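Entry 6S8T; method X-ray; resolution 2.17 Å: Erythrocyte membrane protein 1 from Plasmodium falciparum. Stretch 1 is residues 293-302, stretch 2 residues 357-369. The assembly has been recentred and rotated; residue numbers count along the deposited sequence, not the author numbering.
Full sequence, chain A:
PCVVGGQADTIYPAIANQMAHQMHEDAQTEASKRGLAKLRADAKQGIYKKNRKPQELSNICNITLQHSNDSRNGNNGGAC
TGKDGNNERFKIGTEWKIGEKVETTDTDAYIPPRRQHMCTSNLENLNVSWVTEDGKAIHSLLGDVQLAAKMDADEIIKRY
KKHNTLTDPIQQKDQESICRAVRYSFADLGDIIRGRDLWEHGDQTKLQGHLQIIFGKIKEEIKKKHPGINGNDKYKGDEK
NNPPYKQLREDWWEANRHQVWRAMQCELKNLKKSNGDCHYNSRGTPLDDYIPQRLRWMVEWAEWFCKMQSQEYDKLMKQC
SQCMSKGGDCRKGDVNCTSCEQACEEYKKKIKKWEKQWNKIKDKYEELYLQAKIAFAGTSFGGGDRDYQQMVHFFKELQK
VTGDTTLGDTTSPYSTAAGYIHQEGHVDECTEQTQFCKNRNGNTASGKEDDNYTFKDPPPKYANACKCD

Stretch 1 (293-302) QRLRWMVEWA
Stretch 2 (357-369) QWNKIKDKYEELY

Met 298 lies at the apolar centre of the contact, its CA 7.5 Å from the CA of Ile 361. Both stretches are helical throughout, with phi near -65° and psi near -40°, and their N-to-C directions differ by 147°, so the helices run roughly antiparallel, their axes approaching to 11.7 Å. Leu 295 CA lies 8.6 Å from Tyr 365 CA, and Trp 301 CA 8.8 Å from Trp 358 CA. Between the stretches 521 Å² is buried, both sides summed.

The CA-to-CB bond of Met 298 points toward the opposing helix; its side chain is extended through chi1 and chi2 (both t) and turns at chi3 (p). Its CG packs 3.9 Å from Ile 361 CG2 and 4.3 Å from Trp 358 CZ3, while its CE reaches Tyr 365 CD2 at 3.9 Å. Tyr 365 (chi1 t, chi2 -77°) leaves its backbone sideways, but its ring comes nearer, bringing CE2 within 3.6 Å of CD2 of Leu 295 (m, t).

Trp 301 (chi1 t, chi2 101°) gives up the most surface. Ile 361 (m, t) sets CD1 over one face of the Trp 301 indole, 4.0 Å from the centroid of the five-membered ring and 8° off the normal, a CH-pi contact. Trp 301 CH2 meets Trp 358 CB at 3.6 Å; with Trp 358 at chi1 t and chi2 -106°, the six-membered rings are inclined by 26° but slid apart, centroids 5.7 Å apart, and barely overlap.

At the indole edge, Trp 301 NE1 donates a nearly linear hydrogen bond (173°) to Gln 357 OE1 at 3.0 Å, the only one between the stretches. Toward the other end, Arg 294 (t, t, m, chi4 -87°) places CD 4.2 Å from Leu 368 CD1. Its NH2 lies 3.9 Å from Lys 364 NZ (t, p, t, m), a like-charged pair whose nitrogens both find hydrogen-bond partners elsewhere in the structure.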

# COMPACT_ATOMS: atom_id res chain seq x y z
N GLN A 293 5.59 -5.02 0.01
CA GLN A 293 4.54 -4.22 0.64
C GLN A 293 5.09 -3.24 1.67
O GLN A 293 4.58 -2.13 1.80
CB GLN A 293 3.50 -5.15 1.27
CG GLN A 293 2.30 -4.43 1.92
CD GLN A 293 1.23 -5.40 2.39
OE1 GLN A 293 1.41 -6.10 3.39
NE2 GLN A 293 0.12 -5.45 1.68
N ARG A 294 6.14 -3.63 2.41
CA ARG A 294 6.70 -2.73 3.41
C ARG A 294 7.26 -1.46 2.78
O ARG A 294 7.27 -0.40 3.41
CB ARG A 294 7.78 -3.45 4.22
CG ARG A 294 8.27 -2.67 5.44
CD ARG A 294 9.38 -3.40 6.19
NE ARG A 294 8.95 -4.71 6.70
CZ ARG A 294 8.36 -4.90 7.87
NH1 ARG A 294 8.11 -3.87 8.67
NH2 ARG A 294 8.01 -6.12 8.24
N LEU A 295 7.72 -1.54 1.53
CA LEU A 295 8.21 -0.34 0.86
C LEU A 295 7.07 0.48 0.27
O LEU A 295 7.16 1.71 0.24
CB LEU A 295 9.21 -0.72 -0.24
CG LEU A 295 10.51 -1.39 0.25
CD1 LEU A 295 11.33 -1.91 -0.92
CD2 LEU A 295 11.33 -0.44 1.10
N ARG A 296 6.01 -0.17 -0.21
CA ARG A 296 4.86 0.57 -0.72
C ARG A 296 4.22 1.41 0.38
O ARG A 296 3.95 2.60 0.20
CB ARG A 296 3.83 -0.38 -1.34
CG ARG A 296 4.39 -1.29 -2.43
CD ARG A 296 3.28 -1.98 -3.23
NE ARG A 296 2.25 -2.59 -2.40
CZ ARG A 296 2.18 -3.88 -2.09
NH1 ARG A 296 1.19 -4.33 -1.32
NH2 ARG A 296 3.09 -4.73 -2.54
N TRP A 297 4.01 0.80 1.55
CA TRP A 297 3.38 1.51 2.66
C TRP A 297 4.24 2.67 3.15
O TRP A 297 3.70 3.70 3.57
CB TRP A 297 3.08 0.53 3.80
CG TRP A 297 1.97 -0.44 3.49
CD1 TRP A 297 1.24 -0.52 2.34
CD2 TRP A 297 1.45 -1.45 4.36
NE1 TRP A 297 0.31 -1.53 2.44
CE2 TRP A 297 0.42 -2.12 3.67
CE3 TRP A 297 1.77 -1.87 5.66
CZ2 TRP A 297 -0.30 -3.17 4.23
CZ3 TRP A 297 1.06 -2.92 6.22
CH2 TRP A 297 0.04 -3.55 5.51
N MET A 298 5.57 2.52 3.11
CA MET A 298 6.45 3.62 3.50
C MET A 298 6.31 4.81 2.56
O MET A 298 6.23 5.96 3.01
CB MET A 298 7.91 3.14 3.53
CG MET A 298 8.94 4.23 3.81
SD MET A 298 10.67 3.66 3.81
CE MET A 298 10.99 3.52 2.05
N VAL A 299 6.28 4.56 1.24
CA VAL A 299 6.06 5.64 0.28
C VAL A 299 4.70 6.29 0.51
O VAL A 299 4.55 7.52 0.42
CB VAL A 299 6.20 5.12 -1.16
CG1 VAL A 299 5.87 6.22 -2.17
CG2 VAL A 299 7.60 4.57 -1.41
N GLU A 300 3.68 5.48 0.82
CA GLU A 300 2.36 6.03 1.11
C GLU A 300 2.35 6.78 2.44
O GLU A 300 1.61 7.76 2.58
CB GLU A 300 1.32 4.90 1.11
CG GLU A 300 -0.15 5.34 1.21
CD GLU A 300 -1.13 4.19 1.00
OE1 GLU A 300 -0.68 3.04 0.84
OE2 GLU A 300 -2.37 4.43 0.98
N TRP A 301 3.16 6.34 3.41
CA TRP A 301 3.28 7.07 4.67
C TRP A 301 3.86 8.46 4.45
O TRP A 301 3.43 9.43 5.08
CB TRP A 301 4.15 6.27 5.65
CG TRP A 301 4.28 6.89 7.04
CD1 TRP A 301 3.61 6.51 8.16
CD2 TRP A 301 5.15 7.96 7.43
NE1 TRP A 301 3.99 7.29 9.23
CE2 TRP A 301 4.94 8.18 8.81
CE3 TRP A 301 6.09 8.76 6.76
CZ2 TRP A 301 5.63 9.17 9.52
CZ3 TRP A 301 6.76 9.74 7.47
CH2 TRP A 301 6.53 9.93 8.84
N ALA A 302 4.85 8.57 3.56
CA ALA A 302 5.48 9.87 3.33
C ALA A 302 4.54 10.83 2.62
O ALA A 302 4.56 12.03 2.89
CB ALA A 302 6.77 9.69 2.52
N GLN A 357 7.03 7.69 14.43
CA GLN A 357 6.77 6.58 13.52
C GLN A 357 7.88 6.45 12.48
O GLN A 357 8.31 5.34 12.16
CB GLN A 357 5.40 6.76 12.84
CG GLN A 357 4.23 6.88 13.83
CD GLN A 357 2.86 6.83 13.16
OE1 GLN A 357 2.71 7.19 11.99
NE2 GLN A 357 1.86 6.38 13.90
N TRP A 358 8.36 7.58 11.95
CA TRP A 358 9.40 7.55 10.92
C TRP A 358 10.71 6.97 11.45
O TRP A 358 11.42 6.28 10.71
CB TRP A 358 9.62 8.95 10.35
CG TRP A 358 10.81 9.07 9.43
CD1 TRP A 358 12.01 9.66 9.71
CD2 TRP A 358 10.90 8.59 8.08
NE1 TRP A 358 12.84 9.58 8.62
CE2 TRP A 358 12.19 8.93 7.61
CE3 TRP A 358 10.03 7.92 7.23
CZ2 TRP A 358 12.62 8.61 6.32
CZ3 TRP A 358 10.45 7.60 5.95
CH2 TRP A 358 11.74 7.95 5.51
N ASN A 359 11.04 7.22 12.72
CA ASN A 359 12.28 6.70 13.28
C ASN A 359 12.26 5.17 13.35
O ASN A 359 13.30 4.53 13.14
CB ASN A 359 12.52 7.29 14.67
CG ASN A 359 13.08 8.70 14.61
OD1 ASN A 359 13.75 9.07 13.64
ND2 ASN A 359 12.81 9.49 15.64
N LYS A 360 11.11 4.58 13.64
CA LYS A 360 11.02 3.12 13.63
C LYS A 360 11.04 2.58 12.20
O LYS A 360 11.62 1.52 11.95
CB LYS A 360 9.77 2.65 14.36
CG LYS A 360 9.77 2.95 15.85
CD LYS A 360 8.54 2.36 16.52
CE LYS A 360 8.54 2.65 18.01
NZ LYS A 360 7.31 2.14 18.68
N ILE A 361 10.42 3.30 11.26
CA ILE A 361 10.38 2.84 9.87
C ILE A 361 11.77 2.86 9.26
O ILE A 361 12.20 1.88 8.62
CB ILE A 361 9.40 3.70 9.06
CG1 ILE A 361 7.96 3.46 9.52
CG2 ILE A 361 9.54 3.42 7.56
CD1 ILE A 361 6.94 4.31 8.79
N LYS A 362 12.51 3.96 9.44
CA LYS A 362 13.81 4.08 8.80
C LYS A 362 14.85 3.16 9.43
O LYS A 362 15.78 2.73 8.76
CB LYS A 362 14.29 5.53 8.83
CG LYS A 362 14.78 6.01 10.19
CD LYS A 362 15.46 7.37 10.07
CE LYS A 362 15.80 7.94 11.43
NZ LYS A 362 16.60 7.00 12.26
N ASP A 363 14.69 2.85 10.72
CA ASP A 363 15.60 1.90 11.36
C ASP A 363 15.40 0.49 10.82
O ASP A 363 16.37 -0.24 10.59
CB ASP A 363 15.42 1.93 12.88
CG ASP A 363 16.02 3.16 13.52
OD1 ASP A 363 16.66 3.96 12.79
OD2 ASP A 363 15.86 3.34 14.74
N LYS A 364 14.14 0.09 10.61
CA LYS A 364 13.88 -1.23 10.05
C LYS A 364 14.37 -1.32 8.61
O LYS A 364 14.93 -2.34 8.20
CB LYS A 364 12.40 -1.57 10.14
CG LYS A 364 12.08 -3.02 9.82
CD LYS A 364 12.89 -3.97 10.69
CE LYS A 364 12.64 -5.42 10.34
NZ LYS A 364 11.21 -5.79 10.53
N TYR A 365 14.16 -0.25 7.83
CA TYR A 365 14.70 -0.20 6.47
C TYR A 365 16.20 -0.47 6.46
O TYR A 365 16.68 -1.32 5.70
CB TYR A 365 14.41 1.17 5.84
CG TYR A 365 14.85 1.32 4.39
CD1 TYR A 365 16.19 1.52 4.06
CD2 TYR A 365 13.92 1.30 3.36
CE1 TYR A 365 16.59 1.66 2.73
CE2 TYR A 365 14.31 1.44 2.04
CZ TYR A 365 15.64 1.62 1.73
OH TYR A 365 16.01 1.76 0.41
N GLU A 366 16.95 0.24 7.31
CA GLU A 366 18.40 0.13 7.29
C GLU A 366 18.86 -1.25 7.77
O GLU A 366 19.83 -1.80 7.24
CB GLU A 366 19.01 1.24 8.15
CG GLU A 366 20.54 1.24 8.22
CD GLU A 366 21.08 2.46 8.96
OE1 GLU A 366 22.07 3.06 8.49
OE2 GLU A 366 20.52 2.81 10.02
N GLU A 367 18.17 -1.81 8.76
CA GLU A 367 18.52 -3.14 9.24
C GLU A 367 18.40 -4.18 8.14
O GLU A 367 19.29 -5.03 7.97
CB GLU A 367 17.63 -3.51 10.43
CG GLU A 367 17.84 -4.91 10.98
CD GLU A 367 17.01 -5.18 12.22
OE1 GLU A 367 16.85 -4.25 13.04
OE2 GLU A 367 16.51 -6.31 12.36
N LEU A 368 17.32 -4.13 7.36
CA LEU A 368 17.14 -5.08 6.27
C LEU A 368 18.12 -4.84 5.13
O LEU A 368 18.57 -5.80 4.49
CB LEU A 368 15.70 -5.01 5.74
CG LEU A 368 14.62 -5.45 6.73
CD1 LEU A 368 13.24 -5.16 6.18
CD2 LEU A 368 14.78 -6.93 7.05
N TYR A 369 18.47 -3.58 4.86
CA TYR A 369 19.40 -3.29 3.78
C TYR A 369 20.80 -3.79 4.12
O TYR A 369 21.50 -4.32 3.25
CB TYR A 369 19.42 -1.78 3.51
CG TYR A 369 20.14 -1.38 2.24
CD1 TYR A 369 19.46 -1.32 1.03
CD2 TYR A 369 21.49 -1.06 2.26
CE1 TYR A 369 20.11 -0.95 -0.13
CE2 TYR A 369 22.15 -0.69 1.10
CZ TYR A 369 21.46 -0.64 -0.09
OH TYR A 369 22.11 -0.27 -1.24